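Long-range contacts in Fe-regulated protein B (PDB 4AIP), which takes up iron across the meningococcal outer membrane as a TonB-dependent transporter, a β-barrel whose pore is filled by a plug domain: residues B[183-189]-B[738-742]; B[331-337]-B[356-362]; B[546-552]-B[590-596]. One frame throughout, in Å; residues are numbered along the deposited sequence.

Contact 1. Residues B[183-189]-B[738-742]; sequences KNWGVRL and VNYKF
The terminal carboxylate of F742 is held by both its oxygens. K183 NZ donates to F742 O at 2.6 Å, and the backbone N of V187 donates to F742 OXT at 2.9 Å, so a carboxylate oxygen takes the place that a peptide carbonyl would fill in a longer strand. The lysine ammonium also lies over one face of the W185 indole, near its rim.

Ordinary antiparallel bonds follow: F742 N reaches V187 O at 2.9 Å, while L189 and Y740 form a hydrogen-bonded pair, with L189 N 2.7 Å from Y740 O.

Apolar contacts centre on the F742 ring. Its chi1 of 62° sets CG between the backbone N and the carboxylate carbon, which stands the ring beside V187, both side chains pointing the same way. V187 CB makes a CH-pi contact over the ring face, 3.9 Å from the centroid, and L189 CD1 meets the edge at CE2, 3.7 Å away.

R188, N739 and K741 occupy the other face. N739 CB sits over one face of the R188 guanidinium, 3.5 Å from R188 NH2; the same NH2 makes a salt bridge to D78.

A C-terminal phenylalanine is a hallmark of outer-membrane barrels, and these last five residues belong to a predicted TonB C-terminal box. Strands 185-194 and 733-741 are the first and last of the barrel, so their pairing closes the cylinder. Strand 198-209 flanks the first, strand 702-709 the last, and Y740 and V738 pack on E209 and I255 of the second subunit.

Contact 2. Residues B[331-337]-B[356-362]; sequences YVLEKER and HTRITTR
R337 O receives two donors: the backbone N of T357 at 2.7 Å and a water at 3.0 Å. That water also accepts from R337 NH1, 2.8 Å away at the guanidinium edge, and bonds T357 OG1, tying the arginine's end back to both strands. R337 NH1 also makes a salt bridge to D342.

On the other side of the sheet, T360 OG1 faces both oxygens of the E334 carboxylate, 3.0 Å from OE1 and equally far from OE2. Its one proton can serve only one of them at a time, and either bond would be weak; K390 NZ also bonds this hydroxyl. The fold of E334 at chi2 (-80°) lays the carboxylate alongside T360. E334 OE1 lies at the edge of the R358 guanidinium, in its plane, but 3.9 Å from NH2, so the salt bridge is long, and buried R358 NE has no partner. The aliphatic stems of E336 and R358 run side by side, CG to CG 3.7 Å.

Opposite L333, K335 and R337 stand the uncharged T361, I359 and T357, and the contacts across this face are mostly apolar. L333 CB packs on T361 CB at 3.9 Å, and T361 CG2 touches Y331 CE1, also at 3.9 Å. Regular backbone bonds join the same three pairs.

This is plain antiparallel barrel wall. Y331 and K335 touch A124 and S126 of the plug, so their face looks inward, while E336 and R358 pack on K224 and N197 of the third subunit. Strand 302-318 continues the wall beyond 325-339, and strand 376-390 beyond 355-371.

Contact 3. Residues B[546-552]-B[590-596]; sequences GTFAANG and ELGASYR
T547 and Y595 meet side by side, the methyl CG2 of the threonine 3.4 Å from Y595 CE1, and F548 completes a small apolar group with them. F548 crosses Y595 at about a right angle, its CD1 arriving at the edge of the tyrosine ring, in plane, 4.0 Å from Y595 CD1. Both aromatic residues carry CG anti to the backbone N (F548 chi1 -172°), but the phenylalanine leans along the partner strand, so that CZ comes 4.1 Å from A593 CB and CD1 sits 3.1 Å from S594 O. Further along the same face A550 and A593 pair without large groups between them, and their CA atoms approach to 4.1 Å.

The backbone bonds are regular in length but bent at the acceptors. R596 N to T547 O measures 3.0 Å, A549 N to S594 O 3.1 Å, and the N551–G592 pair is bonded in both directions. In the return bond of the A549–S594 pair, S594 N stands above the plane of the A549 carbonyl, 39° out of it.

Polar side chains lie on the other face. S594 OG rests against A549 CB at 3.2 Å. N551, with chi1 at 62°, folds its amide across G592, where the absence of a side chain lets it lie close to the backbone; its OD1 is buried with no partner. E590 turns its carboxylate to R68 and K151 in salt bridges.

The division is that of a transmembrane barrel wall: F548, L591, A593 and Y595 probably form the outward, lipid-facing surface, and the F548–Y595 pair beside the turn at 545-547 is consistent with an aromatic girdle. N551 and E590 touch S65 of the plug, which indicates that their face looks inward, with a polar lining.

All three contacts join antiparallel neighbours in the barrel wall, at well-separated places: the centres of contacts 2 and 3 are 41 Å apart, on opposite sides of the chain's centre. Contact 1 differs in topology, pairing strands from the two ends of the barrel sequence, whereas contacts 2 and 3 join strands close in sequence. Contact 2 has the most buried residues and the most charged chemistry, with carboxylates, guanidinium groups and a bridging water; contact 3 has more exposed residues, and small and aromatic groups dominate. Contact 1 combines a terminal charge with an aromatic ring. Other subunits touch contacts 1 and 2, none contact 3.

Contact 1. Residues B[183-189]-B[738-742]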
loop_
_atom_site.group_PDB
_atom_site.type_symbol
_atom_site.label_atom_id
_atom_site.label_comp_id
_atom_site.label_asym_id
_atom_site.label_seq_id
_atom_site.Cartn_x
_atom_site.Cartn_y
_atom_site.Cartn_z
ATOM N N LYS B 183 -16.255 3.911 29.474
ATOM C CA LYS B 183 -16.891 4.772 28.475
ATOM C C LYS B 183 -17.328 3.962 27.244
ATOM O O LYS B 183 -17.106 2.754 27.183
ATOM C CB LYS B 183 -15.944 5.916 28.060
ATOM C CG LYS B 183 -14.506 5.514 27.843
ATOM C CD LYS B 183 -13.711 6.650 27.277
ATOM C CE LYS B 183 -12.295 6.192 27.058
ATOM N NZ LYS B 183 -11.850 6.530 25.703
ATOM N N ASN B 184 -17.916 4.643 26.264
ATOM C CA ASN B 184 -18.519 3.993 25.107
ATOM C C ASN B 184 -17.726 3.958 23.782
ATOM O O ASN B 184 -18.257 3.565 22.737
ATOM C CB ASN B 184 -19.894 4.604 24.849
ATOM C CG ASN B 184 -20.924 4.260 25.939
ATOM O OD1 ASN B 184 -21.970 4.909 26.030
ATOM N ND2 ASN B 184 -20.634 3.243 26.756
ATOM N N TRP B 185 -16.471 4.378 23.823
ATOM C CA TRP B 185 -15.597 4.274 22.677
ATOM C C TRP B 185 -14.198 4.031 23.227
ATOM O O TRP B 185 -13.989 4.146 24.428
ATOM C CB TRP B 185 -15.621 5.563 21.849
ATOM C CG TRP B 185 -15.143 6.716 22.668
ATOM C CD1 TRP B 185 -15.880 7.452 23.563
ATOM C CD2 TRP B 185 -13.811 7.236 22.718
ATOM N NE1 TRP B 185 -15.092 8.405 24.140
ATOM C CE2 TRP B 185 -13.817 8.301 23.663
ATOM C CE3 TRP B 185 -12.595 6.892 22.066
ATOM C CZ2 TRP B 185 -12.632 9.056 24.002
ATOM C CZ3 TRP B 185 -11.426 7.631 22.381
ATOM C CH2 TRP B 185 -11.463 8.727 23.342
ATOM N N GLY B 186 -13.250 3.699 22.357
ATOM C CA GLY B 186 -11.886 3.449 22.768
ATOM C C GLY B 186 -10.980 3.168 21.605
ATOM O O GLY B 186 -11.436 2.865 20.513
ATOM N N VAL B 187 -9.683 3.313 21.846
ATOM C CA VAL B 187 -8.641 3.016 20.861
ATOM C C VAL B 187 -7.697 2.000 21.474
ATOM O O VAL B 187 -7.454 1.999 22.698
ATOM C CB VAL B 187 -7.852 4.267 20.411
ATOM C CG1 VAL B 187 -6.812 3.891 19.438
ATOM C CG2 VAL B 187 -8.754 5.242 19.669
ATOM N N ARG B 188 -7.179 1.116 20.627
ATOM C CA ARG B 188 -6.203 0.147 21.085
ATOM C C ARG B 188 -5.048 0.104 20.140
ATOM O O ARG B 188 -5.217 -0.158 18.969
ATOM C CB ARG B 188 -6.833 -1.221 21.209
ATOM C CG ARG B 188 -6.011 -2.219 21.996
ATOM C CD ARG B 188 -5.936 -3.497 21.194
ATOM N NE ARG B 188 -5.438 -4.643 21.929
ATOM C CZ ARG B 188 -4.514 -5.479 21.438
ATOM N NH1 ARG B 188 -3.988 -5.253 20.237
ATOM N NH2 ARG B 188 -4.066 -6.500 22.156
ATOM N N LEU B 189 -3.868 0.403 20.658
ATOM C CA LEU B 189 -2.649 0.300 19.869
ATOM C C LEU B 189 -1.763 -0.815 20.378
ATOM O O LEU B 189 -1.698 -1.092 21.565
ATOM C CB LEU B 189 -1.868 1.614 19.830
ATOM C CG LEU B 189 -2.756 2.845 19.655
ATOM C CD1 LEU B 189 -2.004 4.046 20.247
ATOM C CD2 LEU B 189 -3.108 3.060 18.199
ATOM N N VAL B 738 3.821 -4.632 22.984
ATOM C CA VAL B 738 3.112 -3.679 23.867
ATOM C C VAL B 738 1.709 -3.517 23.313
ATOM O O VAL B 738 1.593 -3.305 22.108
ATOM C CB VAL B 738 3.838 -2.241 23.948
ATOM C CG1 VAL B 738 3.145 -1.325 24.933
ATOM C CG2 VAL B 738 5.330 -2.347 24.353
ATOM N N ASN B 739 0.661 -3.612 24.137
ATOM C CA ASN B 739 -0.675 -3.176 23.667
ATOM C C ASN B 739 -1.174 -2.108 24.636
ATOM O O ASN B 739 -0.915 -2.209 25.844
ATOM C CB ASN B 739 -1.762 -4.280 23.530
ATOM C CG ASN B 739 -1.613 -5.385 24.519
ATOM O OD1 ASN B 739 -0.968 -6.420 24.230
ATOM N ND2 ASN B 739 -2.190 -5.208 25.672
ATOM N N TYR B 740 -1.917 -1.115 24.125
ATOM C CA TYR B 740 -2.361 -0.031 24.981
ATOM C C TYR B 740 -3.702 0.476 24.545
ATOM O O TYR B 740 -3.913 0.701 23.357
ATOM C CB TYR B 740 -1.342 1.100 24.994
ATOM C CG TYR B 740 -1.818 2.354 25.749
ATOM C CD1 TYR B 740 -2.118 2.299 27.098
ATOM C CD2 TYR B 740 -1.977 3.568 25.093
ATOM C CE1 TYR B 740 -2.565 3.384 27.773
ATOM C CE2 TYR B 740 -2.402 4.690 25.778
ATOM C CZ TYR B 740 -2.708 4.588 27.128
ATOM O OH TYR B 740 -3.108 5.687 27.863
ATOM N N LYS B 741 -4.589 0.665 25.528
ATOM C CA LYS B 741 -6.007 0.903 25.338
ATOM C C LYS B 741 -6.376 2.174 26.060
ATOM O O LYS B 741 -6.166 2.294 27.261
ATOM C CB LYS B 741 -6.801 -0.174 26.046
ATOM C CG LYS B 741 -7.680 -1.143 25.290
ATOM C CD LYS B 741 -8.458 -1.844 26.461
ATOM C CE LYS B 741 -9.393 -2.930 26.104
ATOM N NZ LYS B 741 -8.610 -4.120 25.884
ATOM N N PHE B 742 -6.980 3.107 25.326
ATOM C CA PHE B 742 -7.464 4.349 25.889
ATOM C C PHE B 742 -8.801 4.794 25.269
ATOM O O PHE B 742 -9.760 5.007 25.992
ATOM C CB PHE B 742 -6.406 5.443 25.748
ATOM C CG PHE B 742 -6.048 5.785 24.318
ATOM C CD1 PHE B 742 -6.749 6.781 23.624
ATOM C CD2 PHE B 742 -4.993 5.138 23.679
ATOM C CE1 PHE B 742 -6.408 7.118 22.298
ATOM C CE2 PHE B 742 -4.604 5.496 22.370
ATOM C CZ PHE B 742 -5.329 6.478 21.667
ATOM O OXT PHE B 742 -8.980 5.014 24.058
#

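Contact 2. Residues B[331-337]-B[356-362]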
loop_
_atom_site.group_PDB
_atom_site.type_symbol
_atom_site.label_atom_id
_atom_site.label_comp_id
_atom_site.label_asym_id
_atom_site.label_seq_id
_atom_site.Cartn_x
_atom_site.Cartn_y
_atom_site.Cartn_z
ATOM N N TYR B 331 -22.654 -16.448 5.282
ATOM C CA TYR B 331 -21.367 -15.848 5.070
ATOM C C TYR B 331 -20.922 -16.128 3.674
ATOM O O TYR B 331 -21.479 -16.980 3.010
ATOM C CB TYR B 331 -20.341 -16.478 6.032
ATOM C CG TYR B 331 -20.095 -17.976 5.886
ATOM C CD1 TYR B 331 -19.142 -18.451 5.009
ATOM C CD2 TYR B 331 -20.799 -18.897 6.666
ATOM C CE1 TYR B 331 -18.902 -19.819 4.866
ATOM C CE2 TYR B 331 -20.552 -20.247 6.561
ATOM C CZ TYR B 331 -19.610 -20.694 5.655
ATOM O OH TYR B 331 -19.373 -22.014 5.570
ATOM N N VAL B 332 -19.859 -15.449 3.266
ATOM C CA VAL B 332 -19.137 -15.775 2.024
ATOM C C VAL B 332 -17.644 -15.692 2.295
ATOM O O VAL B 332 -17.162 -14.661 2.704
ATOM C CB VAL B 332 -19.561 -14.848 0.844
ATOM C CG1 VAL B 332 -19.520 -13.420 1.259
ATOM C CG2 VAL B 332 -18.720 -15.023 -0.367
ATOM N N LEU B 333 -16.937 -16.804 2.082
ATOM C CA LEU B 333 -15.555 -16.967 2.430
ATOM C C LEU B 333 -14.841 -17.082 1.110
ATOM O O LEU B 333 -15.291 -17.844 0.208
ATOM C CB LEU B 333 -15.413 -18.281 3.169
ATOM C CG LEU B 333 -14.441 -18.528 4.298
ATOM C CD1 LEU B 333 -14.579 -19.984 4.671
ATOM C CD2 LEU B 333 -13.024 -18.215 3.909
ATOM N N GLU B 334 -13.746 -16.334 1.001
ATOM C CA GLU B 334 -12.928 -16.331 -0.206
ATOM C C GLU B 334 -11.546 -16.707 0.122
ATOM O O GLU B 334 -10.952 -16.158 1.076
ATOM C CB GLU B 334 -12.818 -14.954 -0.817
ATOM C CG GLU B 334 -14.100 -14.437 -1.354
ATOM C CD GLU B 334 -14.472 -15.012 -2.769
ATOM O OE1 GLU B 334 -13.562 -15.551 -3.502
ATOM O OE2 GLU B 334 -15.689 -14.853 -3.123
ATOM N N LYS B 335 -11.020 -17.623 -0.678
ATOM C CA LYS B 335 -9.650 -17.978 -0.552
ATOM C C LYS B 335 -8.946 -17.702 -1.855
ATOM O O LYS B 335 -9.345 -18.176 -2.946
ATOM C CB LYS B 335 -9.487 -19.405 -0.151
ATOM C CG LYS B 335 -8.337 -19.440 0.821
ATOM C CD LYS B 335 -8.224 -20.683 1.667
ATOM C CE LYS B 335 -9.397 -21.541 1.269
ATOM N NZ LYS B 335 -10.203 -22.308 2.193
ATOM N N GLU B 336 -7.888 -16.928 -1.761
ATOM C CA GLU B 336 -7.173 -16.570 -2.961
ATOM C C GLU B 336 -5.731 -16.844 -2.977
ATOM O O GLU B 336 -5.052 -16.741 -1.941
ATOM C CB GLU B 336 -7.305 -15.116 -3.222
ATOM C CG GLU B 336 -8.401 -14.899 -4.063
ATOM C CD GLU B 336 -8.532 -13.445 -4.453
ATOM O OE1 GLU B 336 -7.755 -12.997 -5.362
ATOM O OE2 GLU B 336 -9.427 -12.787 -3.854
ATOM N N ARG B 337 -5.283 -17.183 -4.176
ATOM C CA ARG B 337 -3.895 -17.142 -4.483
ATOM C C ARG B 337 -3.666 -16.237 -5.690
ATOM O O ARG B 337 -4.264 -16.379 -6.780
ATOM C CB ARG B 337 -3.311 -18.537 -4.686
ATOM C CG ARG B 337 -1.858 -18.541 -5.055
ATOM C CD ARG B 337 -1.510 -19.876 -5.664
ATOM N NE ARG B 337 -0.086 -20.014 -5.936
ATOM C CZ ARG B 337 0.473 -19.743 -7.105
ATOM N NH1 ARG B 337 -0.271 -19.335 -8.143
ATOM N NH2 ARG B 337 1.766 -19.917 -7.253
ATOM N N HIS B 356 -4.204 -15.927 -10.863
ATOM C CA HIS B 356 -5.088 -15.624 -9.807
ATOM C C HIS B 356 -6.035 -16.763 -9.702
ATOM O O HIS B 356 -6.613 -17.111 -10.678
ATOM C CB HIS B 356 -5.736 -14.432 -10.367
ATOM C CG HIS B 356 -6.667 -13.766 -9.503
ATOM N ND1 HIS B 356 -6.304 -13.258 -8.301
ATOM C CD2 HIS B 356 -7.929 -13.387 -9.727
ATOM C CE1 HIS B 356 -7.333 -12.619 -7.788
ATOM N NE2 HIS B 356 -8.341 -12.706 -8.623
ATOM N N THR B 357 -6.134 -17.370 -8.526
ATOM C CA THR B 357 -6.905 -18.553 -8.325
ATOM C C THR B 357 -7.834 -18.294 -7.179
ATOM O O THR B 357 -7.418 -17.821 -6.121
ATOM C CB THR B 357 -5.979 -19.758 -7.991
ATOM O OG1 THR B 357 -5.024 -19.952 -9.054
ATOM C CG2 THR B 357 -6.778 -21.020 -7.844
ATOM N N ARG B 358 -9.112 -18.598 -7.368
ATOM C CA ARG B 358 -10.076 -18.363 -6.260
ATOM C C ARG B 358 -10.803 -19.567 -5.784
ATOM O O ARG B 358 -11.037 -20.486 -6.562
ATOM C CB ARG B 358 -11.073 -17.355 -6.667
ATOM C CG ARG B 358 -10.367 -16.087 -7.008
ATOM C CD ARG B 358 -11.163 -15.306 -7.948
ATOM N NE ARG B 358 -12.411 -15.112 -7.289
ATOM C CZ ARG B 358 -13.469 -14.484 -7.796
ATOM N NH1 ARG B 358 -13.527 -13.950 -8.965
ATOM N NH2 ARG B 358 -14.522 -14.383 -7.121
ATOM N N ILE B 359 -11.114 -19.593 -4.494
ATOM C CA ILE B 359 -12.122 -20.535 -3.997
ATOM C C ILE B 359 -13.122 -19.733 -3.202
ATOM O O ILE B 359 -12.732 -19.029 -2.247
ATOM C CB ILE B 359 -11.555 -21.584 -3.076
ATOM C CG1 ILE B 359 -10.334 -22.240 -3.702
ATOM C CG2 ILE B 359 -12.638 -22.636 -2.757
ATOM C CD1 ILE B 359 -9.503 -23.052 -2.694
ATOM N N THR B 360 -14.399 -19.871 -3.576
ATOM C CA THR B 360 -15.470 -19.148 -2.917
ATOM C C THR B 360 -16.349 -20.125 -2.185
ATOM O O THR B 360 -16.771 -21.139 -2.786
ATOM C CB THR B 360 -16.359 -18.354 -3.952
ATOM O OG1 THR B 360 -15.535 -17.454 -4.704
ATOM C CG2 THR B 360 -17.496 -17.567 -3.232
ATOM N N THR B 361 -16.648 -19.796 -0.928
ATOM C CA THR B 361 -17.477 -20.634 -0.099
ATOM C C THR B 361 -18.658 -19.810 0.440
ATOM O O THR B 361 -18.470 -18.832 1.183
ATOM C CB THR B 361 -16.608 -21.266 1.039
ATOM O OG1 THR B 361 -15.614 -22.112 0.444
ATOM C CG2 THR B 361 -17.432 -22.059 2.025
ATOM N N ARG B 362 -19.866 -20.237 0.071
ATOM C CA ARG B 362 -21.086 -19.630 0.574
ATOM C C ARG B 362 -21.746 -20.518 1.553
ATOM O O ARG B 362 -22.058 -21.648 1.271
ATOM C CB ARG B 362 -22.078 -19.365 -0.531
ATOM C CG ARG B 362 -21.659 -18.202 -1.464
ATOM C CD ARG B 362 -22.679 -18.049 -2.656
ATOM N NE ARG B 362 -22.511 -16.864 -3.516
ATOM C CZ ARG B 362 -21.376 -16.183 -3.667
ATOM N NH1 ARG B 362 -20.434 -16.554 -2.955
ATOM N NH2 ARG B 362 -21.135 -15.152 -4.438
HETATM O O HOH W 1 -2.724 -18.148 -8.644
#

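Contact 3. Residues B[546-552]-B[590-596]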
loop_
_atom_site.group_PDB
_atom_site.type_symbol
_atom_site.label_atom_id
_atom_site.label_comp_id
_atom_site.label_asym_id
_atom_site.label_seq_id
_atom_site.Cartn_x
_atom_site.Cartn_y
_atom_site.Cartn_z
ATOM N N GLY B 546 -10.542 -26.626 42.548
ATOM C CA GLY B 546 -10.300 -25.205 42.758
ATOM C C GLY B 546 -8.827 -24.887 42.881
ATOM O O GLY B 546 -8.417 -23.783 42.571
ATOM N N THR B 547 -8.045 -25.863 43.341
ATOM C CA THR B 547 -6.605 -25.750 43.436
ATOM C C THR B 547 -6.042 -26.683 42.414
ATOM O O THR B 547 -5.289 -26.268 41.550
ATOM C CB THR B 547 -6.129 -26.149 44.827
ATOM O OG1 THR B 547 -6.758 -25.280 45.754
ATOM C CG2 THR B 547 -4.637 -26.011 44.963
ATOM N N PHE B 548 -6.398 -27.948 42.505
ATOM C CA PHE B 548 -5.835 -28.904 41.574
ATOM C C PHE B 548 -6.849 -29.257 40.468
ATOM O O PHE B 548 -8.064 -29.274 40.715
ATOM C CB PHE B 548 -5.378 -30.139 42.315
ATOM C CG PHE B 548 -4.616 -31.116 41.465
ATOM C CD1 PHE B 548 -3.357 -30.777 40.936
ATOM C CD2 PHE B 548 -5.153 -32.379 41.194
ATOM C CE1 PHE B 548 -2.616 -31.706 40.136
ATOM C CE2 PHE B 548 -4.447 -33.335 40.436
ATOM C CZ PHE B 548 -3.165 -33.002 39.890
ATOM N N ALA B 549 -6.363 -29.496 39.253
ATOM C CA ALA B 549 -7.248 -29.957 38.198
ATOM C C ALA B 549 -6.555 -31.010 37.370
ATOM O O ALA B 549 -5.292 -31.052 37.309
ATOM C CB ALA B 549 -7.667 -28.829 37.338
ATOM N N ALA B 550 -7.365 -31.858 36.726
ATOM C CA ALA B 550 -6.814 -32.845 35.842
ATOM C C ALA B 550 -7.909 -33.369 34.946
ATOM O O ALA B 550 -9.122 -33.280 35.295
ATOM C CB ALA B 550 -6.143 -33.988 36.666
ATOM N N ASN B 551 -7.494 -33.887 33.777
ATOM C CA ASN B 551 -8.448 -34.349 32.825
ATOM C C ASN B 551 -7.703 -35.398 32.064
ATOM O O ASN B 551 -6.462 -35.373 31.974
ATOM C CB ASN B 551 -8.859 -33.197 31.919
ATOM C CG ASN B 551 -7.685 -32.649 31.117
ATOM O OD1 ASN B 551 -7.265 -33.225 30.053
ATOM N ND2 ASN B 551 -7.124 -31.577 31.601
ATOM N N GLY B 552 -8.463 -36.302 31.467
ATOM C CA GLY B 552 -7.895 -37.414 30.689
ATOM C C GLY B 552 -8.929 -37.842 29.646
ATOM O O GLY B 552 -10.153 -37.730 29.865
ATOM N N GLU B 590 -4.738 -38.447 25.928
ATOM C CA GLU B 590 -4.258 -37.162 26.433
ATOM C C GLU B 590 -4.487 -37.081 27.979
ATOM O O GLU B 590 -5.581 -37.435 28.488
ATOM C CB GLU B 590 -5.020 -36.014 25.798
ATOM C CG GLU B 590 -4.535 -34.602 26.196
ATOM C CD GLU B 590 -4.872 -33.505 25.105
ATOM O OE1 GLU B 590 -5.295 -33.890 23.956
ATOM O OE2 GLU B 590 -4.723 -32.283 25.419
ATOM N N LEU B 591 -3.464 -36.599 28.694
ATOM C CA LEU B 591 -3.583 -36.226 30.076
ATOM C C LEU B 591 -3.262 -34.723 30.235
ATOM O O LEU B 591 -2.476 -34.146 29.466
ATOM C CB LEU B 591 -2.633 -37.075 30.937
ATOM C CG LEU B 591 -2.984 -38.568 31.036
ATOM C CD1 LEU B 591 -1.838 -39.395 31.619
ATOM C CD2 LEU B 591 -4.275 -38.789 31.857
ATOM N N GLY B 592 -3.860 -34.090 31.227
ATOM C CA GLY B 592 -3.503 -32.719 31.564
ATOM C C GLY B 592 -3.711 -32.519 33.075
ATOM O O GLY B 592 -4.603 -33.173 33.696
ATOM N N ALA B 593 -2.899 -31.647 33.668
ATOM C CA ALA B 593 -3.054 -31.291 35.070
ATOM C C ALA B 593 -2.595 -29.884 35.215
ATOM O O ALA B 593 -1.757 -29.413 34.414
ATOM C CB ALA B 593 -2.212 -32.159 35.958
ATOM N N SER B 594 -3.116 -29.242 36.252
ATOM C CA SER B 594 -2.830 -27.856 36.594
ATOM C C SER B 594 -2.780 -27.710 38.112
ATOM O O SER B 594 -3.445 -28.444 38.853
ATOM C CB SER B 594 -3.930 -26.930 36.061
ATOM O OG SER B 594 -5.085 -26.904 36.943
ATOM N N TYR B 595 -2.033 -26.727 38.584
ATOM C CA TYR B 595 -2.010 -26.454 39.992
ATOM C C TYR B 595 -2.008 -24.942 40.228
ATOM O O TYR B 595 -1.084 -24.255 39.778
ATOM C CB TYR B 595 -0.816 -27.159 40.670
ATOM C CG TYR B 595 -0.866 -26.963 42.171
ATOM C CD1 TYR B 595 -1.588 -27.848 42.999
ATOM C CD2 TYR B 595 -0.236 -25.851 42.770
ATOM C CE1 TYR B 595 -1.662 -27.644 44.382
ATOM C CE2 TYR B 595 -0.317 -25.635 44.150
ATOM C CZ TYR B 595 -1.030 -26.522 44.936
ATOM O OH TYR B 595 -1.096 -26.269 46.284
ATOM N N ARG B 596 -3.020 -24.442 40.955
ATOM C CA ARG B 596 -3.220 -22.996 41.137
ATOM C C ARG B 596 -3.309 -22.582 42.608
ATOM O O ARG B 596 -4.113 -23.130 43.366
ATOM C CB ARG B 596 -4.428 -22.481 40.326
ATOM C CG ARG B 596 -4.185 -22.365 38.787
ATOM C CD ARG B 596 -5.530 -22.416 37.962
ATOM N NE ARG B 596 -5.436 -23.132 36.672
ATOM C CZ ARG B 596 -5.328 -22.543 35.465
ATOM N NH1 ARG B 596 -5.300 -21.213 35.346
ATOM N NH2 ARG B 596 -5.243 -23.290 34.356
#